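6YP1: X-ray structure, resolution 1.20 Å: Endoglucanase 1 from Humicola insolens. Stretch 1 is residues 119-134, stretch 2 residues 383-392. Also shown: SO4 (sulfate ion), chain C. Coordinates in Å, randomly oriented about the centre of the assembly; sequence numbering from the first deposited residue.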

# COMPACT_ATOMS: atom_id res chain seq x y z
N TYR A 119 -6.59 -5.97 12.43
CA TYR A 119 -6.26 -6.11 11.03
C TYR A 119 -6.06 -7.58 10.71
O TYR A 119 -5.61 -8.37 11.55
CB TYR A 119 -4.97 -5.32 10.72
CG TYR A 119 -5.12 -3.84 10.90
CD1 TYR A 119 -6.08 -3.10 10.21
CD2 TYR A 119 -4.34 -3.11 11.80
CE1 TYR A 119 -6.26 -1.76 10.38
CE2 TYR A 119 -4.49 -1.74 11.97
CZ TYR A 119 -5.46 -1.06 11.28
OH TYR A 119 -5.67 0.28 11.43
N GLU A 120 -6.37 -7.94 9.47
CA GLU A 120 -6.03 -9.28 8.93
C GLU A 120 -4.53 -9.36 8.76
O GLU A 120 -3.97 -8.65 7.92
CB GLU A 120 -6.73 -9.50 7.61
CG GLU A 120 -6.56 -10.92 7.09
CD GLU A 120 -7.34 -11.94 7.88
OE1 GLU A 120 -8.52 -11.80 8.06
OE2 GLU A 120 -6.70 -12.91 8.33
N MET A 121 -3.86 -10.11 9.57
CA MET A 121 -2.37 -10.14 9.54
C MET A 121 -1.93 -11.19 8.54
O MET A 121 -2.25 -12.39 8.66
CB MET A 121 -1.83 -10.43 10.93
CG MET A 121 -2.20 -9.41 11.98
SD MET A 121 -1.87 -7.69 11.54
CE MET A 121 -0.05 -7.69 11.41
N LEU A 122 -1.19 -10.76 7.54
CA LEU A 122 -0.69 -11.65 6.49
C LEU A 122 0.73 -12.05 6.82
O LEU A 122 1.53 -11.21 7.20
CB LEU A 122 -0.79 -10.96 5.12
CG LEU A 122 -2.21 -10.69 4.63
CD1 LEU A 122 -2.88 -9.52 5.14
CD2 LEU A 122 -2.28 -10.61 3.13
N HIS A 123 1.04 -13.33 6.64
CA HIS A 123 2.35 -13.90 6.92
C HIS A 123 2.82 -14.59 5.64
O HIS A 123 2.56 -15.76 5.46
CB HIS A 123 2.31 -14.88 8.11
CG HIS A 123 1.71 -14.30 9.33
ND1 HIS A 123 0.34 -14.30 9.58
CD2 HIS A 123 2.32 -13.68 10.37
CE1 HIS A 123 0.11 -13.68 10.76
NE2 HIS A 123 1.26 -13.30 11.21
N LEU A 124 3.47 -13.85 4.76
CA LEU A 124 3.58 -14.29 3.35
C LEU A 124 4.91 -14.93 2.97
O LEU A 124 4.98 -15.43 1.87
CB LEU A 124 3.23 -13.15 2.43
CG LEU A 124 1.77 -12.74 2.42
CD1 LEU A 124 1.55 -11.47 1.68
CD2 LEU A 124 0.84 -13.83 1.95
N THR A 125 5.93 -14.92 3.82
CA THR A 125 7.20 -15.60 3.45
C THR A 125 6.90 -17.06 3.22
O THR A 125 6.42 -17.75 4.14
CB THR A 125 8.25 -15.38 4.53
OG1 THR A 125 8.43 -14.00 4.64
CG2 THR A 125 9.54 -16.09 4.19
N GLY A 126 7.22 -17.58 2.04
CA GLY A 126 6.93 -18.94 1.65
C GLY A 126 5.56 -19.16 1.05
O GLY A 126 5.19 -20.33 0.82
N PHE A 127 4.84 -18.09 0.74
CA PHE A 127 3.46 -18.12 0.25
C PHE A 127 3.32 -17.16 -0.92
O PHE A 127 4.29 -16.51 -1.33
CB PHE A 127 2.48 -17.82 1.39
CG PHE A 127 2.56 -18.84 2.49
CD1 PHE A 127 1.93 -20.07 2.38
CD2 PHE A 127 3.30 -18.60 3.65
CE1 PHE A 127 2.10 -21.04 3.33
CE2 PHE A 127 3.41 -19.56 4.64
CZ PHE A 127 2.78 -20.78 4.50
N GLU A 128 2.09 -17.10 -1.44
CA GLU A 128 1.82 -16.19 -2.57
C GLU A 128 0.56 -15.38 -2.28
O GLU A 128 -0.36 -15.85 -1.59
CB GLU A 128 1.82 -16.81 -3.91
CG GLU A 128 0.66 -17.61 -4.26
CD GLU A 128 0.71 -18.50 -5.55
OE1 GLU A 128 1.85 -18.90 -5.94
OE2 GLU A 128 -0.38 -18.93 -6.02
N PHE A 129 0.54 -14.18 -2.82
CA PHE A 129 -0.59 -13.25 -2.73
C PHE A 129 -0.98 -12.90 -4.14
O PHE A 129 -0.08 -12.52 -4.92
CB PHE A 129 -0.22 -12.00 -1.95
CG PHE A 129 -1.36 -11.03 -1.74
CD1 PHE A 129 -1.73 -10.14 -2.75
CD2 PHE A 129 -2.08 -11.05 -0.56
CE1 PHE A 129 -2.83 -9.31 -2.58
CE2 PHE A 129 -3.16 -10.23 -0.41
CZ PHE A 129 -3.54 -9.37 -1.40
N THR A 130 -2.26 -12.93 -4.43
CA THR A 130 -2.77 -12.71 -5.80
C THR A 130 -4.02 -11.84 -5.74
O THR A 130 -4.82 -11.94 -4.81
CB THR A 130 -3.04 -14.09 -6.43
OG1 THR A 130 -1.78 -14.74 -6.53
CG2 THR A 130 -3.70 -14.02 -7.79
N PHE A 131 -4.19 -11.05 -6.80
CA PHE A 131 -5.42 -10.27 -6.93
C PHE A 131 -5.69 -10.04 -8.41
O PHE A 131 -4.76 -10.11 -9.23
CB PHE A 131 -5.34 -8.95 -6.18
CG PHE A 131 -4.26 -8.01 -6.62
CD1 PHE A 131 -2.94 -8.20 -6.23
CD2 PHE A 131 -4.55 -6.94 -7.45
CE1 PHE A 131 -1.95 -7.32 -6.66
CE2 PHE A 131 -3.55 -6.09 -7.88
CZ PHE A 131 -2.28 -6.30 -7.48
N ASP A 132 -6.91 -9.69 -8.71
CA ASP A 132 -7.30 -9.24 -10.04
C ASP A 132 -7.44 -7.73 -10.03
O ASP A 132 -7.81 -7.16 -9.01
CB ASP A 132 -8.61 -9.90 -10.48
CG ASP A 132 -8.61 -11.44 -10.39
OD1 ASP A 132 -7.55 -12.08 -10.40
OD2 ASP A 132 -9.72 -11.97 -10.35
N VAL A 133 -7.16 -7.09 -11.17
CA VAL A 133 -7.18 -5.63 -11.22
C VAL A 133 -7.76 -5.15 -12.53
O VAL A 133 -7.62 -5.78 -13.59
CB VAL A 133 -5.77 -5.03 -10.95
CG1 VAL A 133 -4.79 -5.38 -12.05
CG2 VAL A 133 -5.82 -3.56 -10.63
N ASP A 134 -8.39 -3.98 -12.45
CA ASP A 134 -8.78 -3.17 -13.60
C ASP A 134 -8.03 -1.84 -13.47
O ASP A 134 -8.34 -1.04 -12.58
CB ASP A 134 -10.29 -2.93 -13.62
CG ASP A 134 -10.75 -2.03 -14.74
OD1 ASP A 134 -9.95 -1.43 -15.42
OD2 ASP A 134 -11.98 -1.84 -14.85
N GLU A 383 -9.61 5.86 -11.14
CA GLU A 383 -10.10 4.88 -10.18
C GLU A 383 -9.40 3.56 -10.44
O GLU A 383 -8.87 3.36 -11.55
CB GLU A 383 -11.62 4.70 -10.27
CG GLU A 383 -12.15 4.31 -11.66
CD GLU A 383 -13.60 3.93 -11.57
OE1 GLU A 383 -13.90 2.83 -11.06
OE2 GLU A 383 -14.47 4.73 -11.97
N VAL A 384 -9.44 2.68 -9.44
CA VAL A 384 -8.94 1.31 -9.58
C VAL A 384 -9.94 0.38 -8.91
O VAL A 384 -10.60 0.78 -7.96
CB VAL A 384 -7.53 1.17 -8.96
CG1 VAL A 384 -7.52 1.41 -7.46
CG2 VAL A 384 -6.86 -0.16 -9.31
N THR A 385 -10.01 -0.85 -9.39
CA THR A 385 -10.76 -1.91 -8.74
C THR A 385 -9.85 -3.10 -8.53
O THR A 385 -9.22 -3.57 -9.49
CB THR A 385 -12.02 -2.29 -9.53
OG1 THR A 385 -12.84 -1.14 -9.67
CG2 THR A 385 -12.84 -3.34 -8.83
N TYR A 386 -9.80 -3.58 -7.29
CA TYR A 386 -9.09 -4.82 -6.92
C TYR A 386 -10.12 -5.87 -6.62
O TYR A 386 -11.07 -5.59 -5.87
CB TYR A 386 -8.24 -4.56 -5.66
CG TYR A 386 -7.18 -3.48 -5.80
CD1 TYR A 386 -6.21 -3.54 -6.75
CD2 TYR A 386 -7.11 -2.43 -4.91
CE1 TYR A 386 -5.18 -2.60 -6.82
CE2 TYR A 386 -6.13 -1.47 -4.98
CZ TYR A 386 -5.15 -1.56 -5.93
OH TYR A 386 -4.13 -0.64 -6.04
N THR A 387 -9.95 -7.08 -7.14
CA THR A 387 -10.96 -8.11 -7.03
C THR A 387 -10.31 -9.43 -6.68
O THR A 387 -9.22 -9.77 -7.10
CB THR A 387 -11.79 -8.18 -8.32
OG1 THR A 387 -12.30 -6.89 -8.64
CG2 THR A 387 -12.90 -9.18 -8.30
N ASN A 388 -11.07 -10.25 -5.91
CA ASN A 388 -10.64 -11.62 -5.57
C ASN A 388 -9.28 -11.62 -4.88
O ASN A 388 -8.38 -12.38 -5.28
CB ASN A 388 -10.66 -12.51 -6.81
CG ASN A 388 -12.03 -12.65 -7.42
OD1 ASN A 388 -13.03 -12.80 -6.69
ND2 ASN A 388 -12.10 -12.59 -8.75
N LEU A 389 -9.12 -10.82 -3.86
CA LEU A 389 -7.88 -10.89 -3.06
C LEU A 389 -7.77 -12.29 -2.50
O LEU A 389 -8.73 -12.81 -1.89
CB LEU A 389 -7.94 -9.89 -1.89
CG LEU A 389 -8.16 -8.42 -2.19
CD1 LEU A 389 -8.09 -7.59 -0.95
CD2 LEU A 389 -7.31 -7.85 -3.21
N ARG A 390 -6.58 -12.90 -2.64
CA ARG A 390 -6.44 -14.31 -2.25
C ARG A 390 -5.00 -14.60 -1.96
O ARG A 390 -4.10 -14.07 -2.62
CB ARG A 390 -7.09 -15.18 -3.29
CG ARG A 390 -6.47 -15.12 -4.67
CD ARG A 390 -7.43 -15.67 -5.70
NE ARG A 390 -6.92 -15.69 -7.07
CZ ARG A 390 -7.10 -14.77 -7.99
NH1 ARG A 390 -7.53 -13.56 -7.74
NH2 ARG A 390 -6.76 -15.06 -9.22
N TRP A 391 -4.76 -15.46 -1.00
CA TRP A 391 -3.39 -15.78 -0.64
C TRP A 391 -3.33 -17.18 -0.10
O TRP A 391 -4.32 -17.71 0.42
CB TRP A 391 -2.78 -14.74 0.30
CG TRP A 391 -3.49 -14.51 1.57
CD1 TRP A 391 -3.16 -15.02 2.78
CD2 TRP A 391 -4.57 -13.60 1.84
NE1 TRP A 391 -4.00 -14.53 3.75
CE2 TRP A 391 -4.85 -13.63 3.20
CE3 TRP A 391 -5.30 -12.72 1.02
CZ2 TRP A 391 -5.82 -12.82 3.77
CZ3 TRP A 391 -6.27 -11.93 1.61
CH2 TRP A 391 -6.50 -11.96 2.97
N GLY A 392 -2.14 -17.78 -0.17
CA GLY A 392 -1.94 -19.13 0.34
C GLY A 392 -0.78 -19.80 -0.35
O GLY A 392 0.25 -19.19 -0.66
S SO4 C . -0.51 -12.39 14.50
O1 SO4 C . -1.83 -12.45 13.93
O2 SO4 C . -0.47 -11.33 15.51
O3 SO4 C . -0.24 -13.68 15.06
O4 SO4 C . 0.46 -11.97 13.45
O HOH W 1 -4.15 -13.83 6.81
O HOH W 2 -9.07 1.47 -13.54

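How do the two strands satisfy each other's backbone? They run antiparallel, and three of the pairs exchange bonds in both directions. Glu128 N donates to Gly392 O at 2.9 Å, and Gly392 N returns a bond to Glu128 O at 3.0 Å. Thr130 N reaches Arg390 O at 2.8 Å, while Arg390 N gives to Thr130 O at 3.0 Å. Asp132 N to Thr387 O and Thr387 N to Asp132 O, both 2.8 Å, form the next pair, and Asp134 N to Thr385 O, 3.1 Å, adds a single bond.

What happens where the register slips? Between Thr130 and Asp132 the second strand carries one extra residue, a beta bulge, with Asn388 at positive phi. Its carbonyl still finds a donor within its own strand: Arg390 NH1 bonds to Asn388 O at 2.9 Å.

Which side chains use Asp132? Within the contact its carboxylate serves two partners. Asp132 OD1 forms a salt bridge with Arg390 NH1 at 3.0 Å, supplemented by a weak bond from Arg390 NH2 to Asp132 OD1 at 3.3 Å, and has a further partner elsewhere in the structure; Asp132 OD2 accepts a nearly straight bond from Asn388 ND2 at 2.9 Å. Thr130 CG2 lies over one face of the guanidinium, while Asp132 OD1 lies at its edge.

How is Trp391 held? Leu122 CD2 sits 4.0 Å from the centroid of the Trp391 six-membered ring, almost on the normal, a CH-pi contact. The Phe129 ring lies near parallel but slid aside, so the two rings barely overlap. The indole nitrogen is satisfied by water: Trp391 NE1 donates to water 1 at 3.1 Å, and that water donates in turn to Glu120 OE2 at 3.1 Å and Met121 O at 3.0 Å, tying the indole to the first stretch.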